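PDB 4MJK: CRISPR protein, which probably serves as the Cas5 subunit of a type I-A Cascade, the CRISPR surveillance complex that uses guide RNA to recognise foreign nucleic acid. Local coordinates for residues G63-I69 with P204-K208; W71-T77 with Y228-M233; I174-F180 with E258-G262. All coordinates share one frame. Numbering follows the deposited sequence.

Along the chain the segments run 63-69, 71-77, 174-180, 204-208, 228-233 and 258-262, so each contact crosses the other two. Contacts 1 and 2 share strand 66-73, their centres about 22 Å apart on opposite sides of the chain's centre. Contact 3 uses strand 258-263, the other outermost strand of the same six-stranded sheet, and lies about 17 Å from contact 1 and 12 Å from contact 2, centre to centre. A68 packs on V260 and G262, Y228 OH hydrogen-bonds to I69 O, and K72 forms a salt bridge with D177. Later segments are fastened to 66-73 and an earlier one to 258-263, edges of a sheet whose first four strands follow the ferredoxin-like order expected of Cas5 proteins.

Contact 1: residues G63-I69 with P204-K208; sequences GENLLAI and PFEVK
Residues 63-64 are helical (phi/psi -65/-32 and -71/-31) and lead into strand 66-69. In loop 204-208, F205 to V207 are extended (near -100/140) and P204 is not (-86/-9); it runs from P204, by L66 and I69, back to E206, by G63 and E64 (E64 CA to E206 CA 4.5 Å). One backbone hydrogen bond, E206 N to G63 O (3.0 Å, 165°), ties down the helix. Glycine suits position 63: a CB there would clash with E206 CG and P204 O. E64 (m, t) sets CG 3.7 Å from E206 CB. F205 (chi1 m, chi2 -64°) turns its ring edge to L66 O and A68 N, with CE1 3.8 Å from L66 CD2 (L66 t, p) and 3.5 Å from L67 O. P204 CB lies 4.0 Å from L66 CD2, and P204 CG 3.9 Å from I69 CG2. L67 and A68 make a classic beta bulge opposite V133 of strand 127-134, R263 hydrogen-bonds to L66 O and E206 O, and L37 of helix 33-46 covers L66 and P204.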
loop_
_atom_site.group_PDB
_atom_site.type_symbol
_atom_site.label_atom_id
_atom_site.label_comp_id
_atom_site.label_asym_id
_atom_site.label_seq_id
_atom_site.Cartn_x
_atom_site.Cartn_y
_atom_site.Cartn_z
ATOM N N GLY A 63 -20.116 -2.730 21.213
ATOM C CA GLY A 63 -19.346 -3.678 21.989
ATOM C C GLY A 63 -20.168 -4.387 23.043
ATOM O O GLY A 63 -19.907 -5.543 23.368
ATOM N N GLU A 64 -21.167 -3.700 23.584
ATOM C CA GLU A 64 -22.039 -4.316 24.579
ATOM C C GLU A 64 -22.949 -5.366 23.947
ATOM O O GLU A 64 -23.319 -6.350 24.585
ATOM C CB GLU A 64 -22.857 -3.243 25.313
ATOM C CG GLU A 64 -22.022 -2.384 26.256
ATOM C CD GLU A 64 -22.729 -1.109 26.704
ATOM O OE1 GLU A 64 -23.842 -0.819 26.206
ATOM O OE2 GLU A 64 -22.159 -0.387 27.551
ATOM N N ASN A 65 -23.307 -5.166 22.688
ATOM C CA ASN A 65 -24.181 -6.115 22.009
ATOM C C ASN A 65 -23.423 -7.185 21.214
ATOM O O ASN A 65 -24.027 -8.108 20.666
ATOM C CB ASN A 65 -25.165 -5.378 21.095
ATOM C CG ASN A 65 -26.171 -4.542 21.873
ATOM O OD1 ASN A 65 -26.248 -3.321 21.705
ATOM N ND2 ASN A 65 -26.949 -5.200 22.737
ATOM N N LEU A 66 -22.105 -7.066 21.164
ATOM C CA LEU A 66 -21.303 -7.959 20.330
ATOM C C LEU A 66 -21.078 -9.313 20.993
ATOM O O LEU A 66 -20.626 -9.378 22.123
ATOM C CB LEU A 66 -19.951 -7.319 20.007
ATOM C CG LEU A 66 -19.043 -8.050 19.005
ATOM C CD1 LEU A 66 -19.577 -7.954 17.578
ATOM C CD2 LEU A 66 -17.631 -7.476 19.071
ATOM N N LEU A 67 -21.378 -10.391 20.277
ATOM C CA LEU A 67 -21.094 -11.735 20.761
ATOM C C LEU A 67 -19.826 -12.311 20.129
ATOM O O LEU A 67 -19.122 -13.100 20.756
ATOM C CB LEU A 67 -22.271 -12.656 20.460
ATOM C CG LEU A 67 -23.535 -12.253 21.227
ATOM C CD1 LEU A 67 -24.683 -13.206 20.900
ATOM C CD2 LEU A 67 -23.254 -12.191 22.730
ATOM N N ALA A 68 -19.555 -11.929 18.880
ATOM C CA ALA A 68 -18.415 -12.494 18.161
ATOM C C ALA A 68 -17.939 -11.559 17.077
ATOM O O ALA A 68 -18.739 -10.870 16.451
ATOM C CB ALA A 68 -18.799 -13.838 17.552
ATOM N N ILE A 69 -16.629 -11.548 16.839
ATOM C CA ILE A 69 -16.086 -10.893 15.661
ATOM C C ILE A 69 -14.846 -11.632 15.220
ATOM O O ILE A 69 -13.883 -11.742 15.977
ATOM C CB ILE A 69 -15.768 -9.402 15.900
ATOM C CG1 ILE A 69 -15.115 -8.799 14.643
ATOM C CG2 ILE A 69 -14.875 -9.222 17.115
ATOM C CD1 ILE A 69 -14.997 -7.265 14.688
ATOM N N PRO A 204 -12.712 -6.131 22.094
ATOM C CA PRO A 204 -13.882 -5.442 21.535
ATOM C C PRO A 204 -15.156 -5.723 22.332
ATOM O O PRO A 204 -16.185 -5.112 22.070
ATOM C CB PRO A 204 -14.001 -6.057 20.141
ATOM C CG PRO A 204 -13.510 -7.472 20.331
ATOM C CD PRO A 204 -12.395 -7.374 21.364
ATOM N N PHE A 205 -15.090 -6.656 23.272
ATOM C CA PHE A 205 -16.273 -7.066 24.018
ATOM C C PHE A 205 -16.459 -6.170 25.226
ATOM O O PHE A 205 -15.544 -5.997 26.031
ATOM C CB PHE A 205 -16.162 -8.525 24.442
ATOM C CG PHE A 205 -16.019 -9.465 23.295
ATOM C CD1 PHE A 205 -17.044 -9.608 22.370
ATOM C CD2 PHE A 205 -14.862 -10.192 23.120
ATOM C CE1 PHE A 205 -16.915 -10.461 21.294
ATOM C CE2 PHE A 205 -14.726 -11.044 22.037
ATOM C CZ PHE A 205 -15.759 -11.178 21.130
ATOM N N GLU A 206 -17.636 -5.572 25.328
ATOM C CA GLU A 206 -17.967 -4.746 26.480
ATOM C C GLU A 206 -19.035 -5.441 27.308
ATOM O O GLU A 206 -19.828 -6.227 26.785
ATOM C CB GLU A 206 -18.461 -3.365 26.032
ATOM C CG GLU A 206 -17.487 -2.615 25.126
ATOM C CD GLU A 206 -17.098 -1.244 25.668
ATOM O OE1 GLU A 206 -17.314 -0.994 26.874
ATOM O OE2 GLU A 206 -16.573 -0.415 24.883
ATOM N N VAL A 207 -19.059 -5.151 28.604
ATOM C CA VAL A 207 -20.107 -5.673 29.469
ATOM C C VAL A 207 -21.094 -4.571 29.838
ATOM O O VAL A 207 -20.696 -3.444 30.124
ATOM C CB VAL A 207 -19.524 -6.287 30.754
ATOM C CG1 VAL A 207 -20.646 -6.693 31.705
ATOM C CG2 VAL A 207 -18.633 -7.481 30.416
ATOM N N LYS A 208 -22.382 -4.908 29.834
ATOM C CA LYS A 208 -23.437 -3.970 30.226
ATOM C C LYS A 208 -23.042 -3.127 31.437
ATOM O O LYS A 208 -22.654 -1.965 31.302
ATOM C CB LYS A 208 -24.731 -4.726 30.539
ATOM C CG LYS A 208 -24.638 -5.624 31.768
ATOM C CD LYS A 208 -26.021 -6.043 32.256
ATOM C CE LYS A 208 -25.928 -6.929 33.493
ATOM N NZ LYS A 208 -25.294 -6.228 34.646
#

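Contact 2: residues W71-T77 with Y228-M233; sequences WKALNCT and YRIPIM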
loop_
_atom_site.group_PDB
_atom_site.type_symbol
_atom_site.label_atom_id
_atom_site.label_comp_id
_atom_site.label_asym_id
_atom_site.label_seq_id
_atom_site.Cartn_x
_atom_site.Cartn_y
_atom_site.Cartn_z
ATOM N N TRP A 71 -12.512 -12.845 11.357
ATOM C CA TRP A 71 -12.250 -12.433 9.992
ATOM C C TRP A 71 -11.255 -13.385 9.367
ATOM O O TRP A 71 -10.556 -14.118 10.072
ATOM C CB TRP A 71 -11.690 -11.000 9.952
ATOM C CG TRP A 71 -10.441 -10.837 10.782
ATOM C CD1 TRP A 71 -9.144 -10.924 10.350
ATOM C CD2 TRP A 71 -10.377 -10.605 12.195
ATOM N NE1 TRP A 71 -8.281 -10.745 11.409
ATOM C CE2 TRP A 71 -9.020 -10.554 12.553
ATOM C CE3 TRP A 71 -11.348 -10.433 13.191
ATOM C CZ2 TRP A 71 -8.599 -10.318 13.855
ATOM C CZ3 TRP A 71 -10.927 -10.200 14.494
ATOM C CH2 TRP A 71 -9.565 -10.152 14.813
ATOM N N LYS A 72 -11.218 -13.378 8.036
ATOM C CA LYS A 72 -10.266 -14.174 7.282
ATOM C C LYS A 72 -10.009 -13.531 5.927
ATOM O O LYS A 72 -10.885 -12.861 5.369
ATOM C CB LYS A 72 -10.776 -15.608 7.092
ATOM C CG LYS A 72 -12.005 -15.700 6.222
ATOM C CD LYS A 72 -12.594 -17.101 6.224
ATOM C CE LYS A 72 -13.877 -17.140 5.398
ATOM N NZ LYS A 72 -14.532 -18.506 5.371
ATOM N N ALA A 73 -8.804 -13.735 5.409
ATOM C CA ALA A 73 -8.436 -13.233 4.093
ATOM C C ALA A 73 -9.128 -14.122 3.080
ATOM O O ALA A 73 -9.280 -15.305 3.327
ATOM C CB ALA A 73 -6.915 -13.285 3.903
ATOM N N LEU A 74 -9.575 -13.543 1.966
ATOM C CA LEU A 74 -10.165 -14.310 0.881
ATOM C C LEU A 74 -9.149 -14.543 -0.225
ATOM O O LEU A 74 -9.200 -15.556 -0.916
ATOM C CB LEU A 74 -11.403 -13.583 0.318
ATOM C CG LEU A 74 -12.497 -13.339 1.375
ATOM C CD1 LEU A 74 -13.658 -12.495 0.841
ATOM C CD2 LEU A 74 -12.998 -14.662 1.917
ATOM N N ASN A 75 -8.214 -13.620 -0.397
ATOM C CA ASN A 75 -7.310 -13.711 -1.541
ATOM C C ASN A 75 -6.006 -12.956 -1.328
ATOM O O ASN A 75 -5.372 -12.521 -2.282
ATOM C CB ASN A 75 -7.992 -13.134 -2.783
ATOM C CG ASN A 75 -8.154 -11.635 -2.690
ATOM O OD1 ASN A 75 -8.107 -11.071 -1.595
ATOM N ND2 ASN A 75 -8.301 -10.973 -3.828
ATOM N N CYS A 76 -5.604 -12.779 -0.079
ATOM C CA CYS A 76 -4.460 -11.921 0.179
ATOM C C CYS A 76 -3.677 -12.371 1.399
ATOM O O CYS A 76 -4.139 -13.201 2.198
ATOM C CB CYS A 76 -4.898 -10.452 0.320
ATOM S SG CYS A 76 -5.972 -10.097 1.748
ATOM N N THR A 77 -2.476 -11.824 1.519
ATOM C CA THR A 77 -1.595 -12.143 2.628
ATOM C C THR A 77 -0.990 -10.806 3.116
ATOM O O THR A 77 -0.574 -9.961 2.309
ATOM C CB THR A 77 -0.509 -13.164 2.178
ATOM O OG1 THR A 77 0.108 -13.783 3.324
ATOM C CG2 THR A 77 0.548 -12.480 1.358
ATOM N N TYR A 228 -5.748 -13.256 20.072
ATOM C CA TYR A 228 -6.461 -13.936 18.985
ATOM C C TYR A 228 -5.523 -14.852 18.229
ATOM O O TYR A 228 -4.334 -14.550 18.095
ATOM C CB TYR A 228 -6.991 -12.921 17.957
ATOM C CG TYR A 228 -8.448 -12.548 18.095
ATOM C CD1 TYR A 228 -8.902 -11.869 19.202
ATOM C CD2 TYR A 228 -9.370 -12.878 17.097
ATOM C CE1 TYR A 228 -10.237 -11.513 19.333
ATOM C CE2 TYR A 228 -10.705 -12.519 17.209
ATOM C CZ TYR A 228 -11.133 -11.837 18.334
ATOM O OH TYR A 228 -12.469 -11.484 18.466
ATOM N N ARG A 229 -6.064 -15.945 17.698
ATOM C CA ARG A 229 -5.378 -16.697 16.660
ATOM C C ARG A 229 -5.943 -16.169 15.343
ATOM O O ARG A 229 -7.135 -15.901 15.255
ATOM C CB ARG A 229 -5.624 -18.202 16.790
ATOM C CG ARG A 229 -5.108 -18.800 18.089
ATOM C CD ARG A 229 -3.598 -18.599 18.289
ATOM N NE ARG A 229 -2.749 -19.214 17.262
ATOM C CZ ARG A 229 -2.202 -20.427 17.359
ATOM N NH1 ARG A 229 -2.427 -21.185 18.429
ATOM N NH2 ARG A 229 -1.425 -20.890 16.389
ATOM N N ILE A 230 -5.079 -15.973 14.351
ATOM C CA ILE A 230 -5.484 -15.357 13.087
ATOM C C ILE A 230 -4.950 -16.186 11.935
ATOM O O ILE A 230 -3.796 -16.636 11.968
ATOM C CB ILE A 230 -4.951 -13.894 12.951
ATOM C CG1 ILE A 230 -3.447 -13.840 13.236
ATOM C CG2 ILE A 230 -5.691 -12.962 13.926
ATOM C CD1 ILE A 230 -2.778 -12.497 12.944
ATOM N N PRO A 231 -5.777 -16.396 10.905
ATOM C CA PRO A 231 -5.294 -17.195 9.777
ATOM C C PRO A 231 -4.481 -16.345 8.796
ATOM O O PRO A 231 -4.801 -15.168 8.564
ATOM C CB PRO A 231 -6.586 -17.669 9.120
ATOM C CG PRO A 231 -7.554 -16.526 9.357
ATOM C CD PRO A 231 -7.181 -15.973 10.733
ATOM N N ILE A 232 -3.439 -16.954 8.234
ATOM C CA ILE A 232 -2.576 -16.315 7.256
ATOM C C ILE A 232 -2.521 -17.236 6.038
ATOM O O ILE A 232 -1.982 -18.343 6.086
ATOM C CB ILE A 232 -1.148 -16.103 7.791
ATOM C CG1 ILE A 232 -1.154 -15.322 9.123
ATOM C CG2 ILE A 232 -0.265 -15.458 6.710
ATOM C CD1 ILE A 232 -1.303 -13.859 8.983
HETATM N N MSE A 233 -3.111 -16.765 4.955
HETATM C CA MSE A 233 -3.223 -17.520 3.723
HETATM C C MSE A 233 -1.867 -17.542 3.030
HETATM O O MSE A 233 -1.221 -16.502 2.904
HETATM C CB MSE A 233 -4.247 -16.790 2.849
HETATM C CG MSE A 233 -4.736 -17.502 1.632
HETATM SE SE MSE A 233 -6.245 -16.474 0.924
HETATM C CE MSE A 233 -7.698 -17.631 1.541
HETATM O O HOH W 1 -3.860 -13.946 4.872
#
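This is a side-chain interface between an outermost strand of the ferredoxin-like main sheet, 71-73, and the central strand of a small antiparallel sheet, 228-231. The two run in roughly the same direction (28°), their axes 7.1 Å apart at the closest, with no backbone-to-backbone hydrogen bond between them. M233, present as selenomethionine, buries 108 Å², more than any other residue. Its long, flexible side chain fits the concave inner side of the turn joining strands 66-73 and 76-80: CE lies 3.3 Å from A73 O and 3.5 Å from L74 O, SE is 3.7 Å from N75 N, and the small A73 keeps its CB 4.4 Å from SE. W71 (84 Å²) provides the broad surface at the other end. Its six-membered ring lies nearly parallel to that of Y228 (21°) but slid aside, the centroids 5.0 Å apart, and its CZ2 reaches I230 CG2 at 3.9 Å. Between them P231, which has no amide hydrogen to satisfy, sets CD 3.9 Å from W71 O and CG 4.0 Å from K72 CB; the charged end of K72 leads away to salt bridges with D177 and E258. Polar bonds fix the M233 backbone: a water links C76 O (2.8 Å) to M233 N (2.9 Å), and T77 OG1 donates to M233 O at 3.1 Å.

Contact 3: residues I174-F180 with E258-G262; sequences ISTDYSF and EVVIG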
loop_
_atom_site.group_PDB
_atom_site.type_symbol
_atom_site.label_atom_id
_atom_site.label_comp_id
_atom_site.label_asym_id
_atom_site.label_seq_id
_atom_site.Cartn_x
_atom_site.Cartn_y
_atom_site.Cartn_z
ATOM N N ILE A 174 -15.395 -27.907 16.938
ATOM C CA ILE A 174 -15.865 -27.296 15.702
ATOM C C ILE A 174 -14.676 -27.063 14.793
ATOM O O ILE A 174 -13.536 -27.075 15.246
ATOM C CB ILE A 174 -16.599 -25.936 15.952
ATOM C CG1 ILE A 174 -15.725 -24.964 16.742
ATOM C CG2 ILE A 174 -17.909 -26.139 16.691
ATOM C CD1 ILE A 174 -14.916 -24.014 15.882
ATOM N N SER A 175 -14.926 -26.866 13.508
ATOM C CA SER A 175 -13.859 -26.407 12.622
ATOM C C SER A 175 -14.142 -24.952 12.230
ATOM O O SER A 175 -15.297 -24.555 12.096
ATOM C CB SER A 175 -13.751 -27.290 11.385
ATOM O OG SER A 175 -14.968 -27.250 10.667
ATOM N N THR A 176 -13.092 -24.154 12.078
ATOM C CA THR A 176 -13.260 -22.737 11.732
ATOM C C THR A 176 -12.122 -22.292 10.841
ATOM O O THR A 176 -11.007 -22.798 10.951
ATOM C CB THR A 176 -13.367 -21.799 12.981
ATOM O OG1 THR A 176 -13.660 -20.454 12.563
ATOM C CG2 THR A 176 -12.074 -21.788 13.796
ATOM N N ASP A 177 -12.420 -21.385 9.921
ATOM C CA ASP A 177 -11.381 -20.739 9.140
ATOM C C ASP A 177 -11.383 -19.230 9.405
ATOM O O ASP A 177 -10.760 -18.468 8.673
ATOM C CB ASP A 177 -11.482 -21.081 7.639
ATOM C CG ASP A 177 -12.829 -20.759 7.043
ATOM O OD1 ASP A 177 -13.603 -20.012 7.647
ATOM O OD2 ASP A 177 -13.116 -21.241 5.931
ATOM N N TYR A 178 -12.066 -18.821 10.477
ATOM C CA TYR A 178 -12.009 -17.433 10.957
ATOM C C TYR A 178 -11.109 -17.273 12.168
ATOM O O TYR A 178 -10.971 -18.200 12.975
ATOM C CB TYR A 178 -13.393 -16.961 11.372
ATOM C CG TYR A 178 -14.319 -16.675 10.226
ATOM C CD1 TYR A 178 -15.138 -17.673 9.714
ATOM C CD2 TYR A 178 -14.395 -15.403 9.678
ATOM C CE1 TYR A 178 -16.012 -17.425 8.671
ATOM C CE2 TYR A 178 -15.257 -15.137 8.627
ATOM C CZ TYR A 178 -16.071 -16.156 8.138
ATOM O OH TYR A 178 -16.932 -15.911 7.108
ATOM N N SER A 179 -10.541 -16.077 12.323
ATOM C CA SER A 179 -9.806 -15.742 13.530
ATOM C C SER A 179 -10.693 -15.979 14.749
ATOM O O SER A 179 -11.925 -15.967 14.649
ATOM C CB SER A 179 -9.338 -14.274 13.478
ATOM O OG SER A 179 -10.453 -13.385 13.554
ATOM N N PHE A 180 -10.078 -16.195 15.908
ATOM C CA PHE A 180 -10.847 -16.384 17.122
ATOM C C PHE A 180 -10.060 -15.984 18.355
ATOM O O PHE A 180 -8.838 -16.063 18.372
ATOM C CB PHE A 180 -11.291 -17.840 17.248
ATOM C CG PHE A 180 -10.156 -18.833 17.185
ATOM C CD1 PHE A 180 -9.720 -19.335 15.958
ATOM C CD2 PHE A 180 -9.534 -19.275 18.354
ATOM C CE1 PHE A 180 -8.695 -20.252 15.892
ATOM C CE2 PHE A 180 -8.501 -20.205 18.298
ATOM C CZ PHE A 180 -8.079 -20.685 17.066
ATOM N N GLU A 258 -20.108 -21.210 7.632
ATOM C CA GLU A 258 -19.292 -20.190 8.286
ATOM C C GLU A 258 -19.405 -20.327 9.796
ATOM O O GLU A 258 -20.508 -20.300 10.350
ATOM C CB GLU A 258 -19.737 -18.790 7.876
ATOM C CG GLU A 258 -19.944 -18.585 6.363
ATOM C CD GLU A 258 -18.657 -18.726 5.555
ATOM O OE1 GLU A 258 -17.639 -18.094 5.916
ATOM O OE2 GLU A 258 -18.664 -19.470 4.548
ATOM N N VAL A 259 -18.264 -20.467 10.459
ATOM C CA VAL A 259 -18.241 -20.616 11.910
ATOM C C VAL A 259 -17.306 -19.604 12.561
ATOM O O VAL A 259 -16.143 -19.492 12.198
ATOM C CB VAL A 259 -17.793 -22.029 12.330
ATOM C CG1 VAL A 259 -17.867 -22.183 13.856
ATOM C CG2 VAL A 259 -18.652 -23.088 11.644
ATOM N N VAL A 260 -17.814 -18.850 13.525
ATOM C CA VAL A 260 -16.943 -17.944 14.239
ATOM C C VAL A 260 -17.090 -18.145 15.749
ATOM O O VAL A 260 -18.176 -18.398 16.252
ATOM C CB VAL A 260 -17.210 -16.483 13.849
ATOM C CG1 VAL A 260 -18.599 -16.026 14.335
ATOM C CG2 VAL A 260 -16.108 -15.597 14.385
ATOM N N ILE A 261 -15.982 -18.034 16.465
ATOM C CA ILE A 261 -15.986 -18.248 17.908
ATOM C C ILE A 261 -16.133 -16.914 18.629
ATOM O O ILE A 261 -15.437 -15.953 18.313
ATOM C CB ILE A 261 -14.688 -18.944 18.360
ATOM C CG1 ILE A 261 -14.587 -20.334 17.739
ATOM C CG2 ILE A 261 -14.624 -19.063 19.892
ATOM C CD1 ILE A 261 -13.180 -20.888 17.766
ATOM N N GLY A 262 -17.049 -16.853 19.591
ATOM C CA GLY A 262 -17.230 -15.646 20.378
ATOM C C GLY A 262 -17.595 -15.974 21.816
ATOM O O GLY A 262 -17.356 -17.083 22.288
HETATM O O HOH W 2 -13.539 -18.272 14.779
HETATM O O HOH W 3 -15.644 -21.222 9.046
#
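I261 and V259 bury the most surface in this contact, 86 and 82 Å². I261 CD1 is the meeting point of three side chains: I174 CD1 at 4.0 Å, T176 CG2 at 4.2 Å and F180 CB at 3.6 Å. I174 CD1 also lies 4.0 Å from V259 CG1. The branched I174, V259 and I261, with the T176 methyl and F180 CB, fill the angle between the crossing segments. V260 CG2 lies 4.3 Å from Y178 CB, and V260 packs on F131 and V133 of strand 127-134.

Outward from this centre, T176 gives its methyl to the apolar group, while OG1 donates to V259 O (2.7 Å) and accepts from Y178 N (3.1 Å). A water that donates to T176 OG1 (3.1 Å) and S179 O (2.8 Å) accepts from I261 N (3.0 Å); a second joins D177 OD1 (2.8 Å) to V259 N (3.1 Å). The waters thus bridge V259 N and I261 N to 174-180, where the segments have no direct backbone-to-backbone hydrogen bond. Farthest out, Y178 CD1 lies 3.2 Å from V259 O, the ring meets F131 edge-to-face, and Y178 OH donates to E258 OE1 at 2.6 Å, a carboxylate also in a salt bridge with K72; D177 is the lysine's second partner.

The bond from Y178 N to T176 OG1 defines an ST turn where strand 174-176 gives way to loop. That strand crosses strand 258-262 at -101°, their axes 6.6 Å apart, a near-orthogonal meeting of outermost strands from two separate beta sheets.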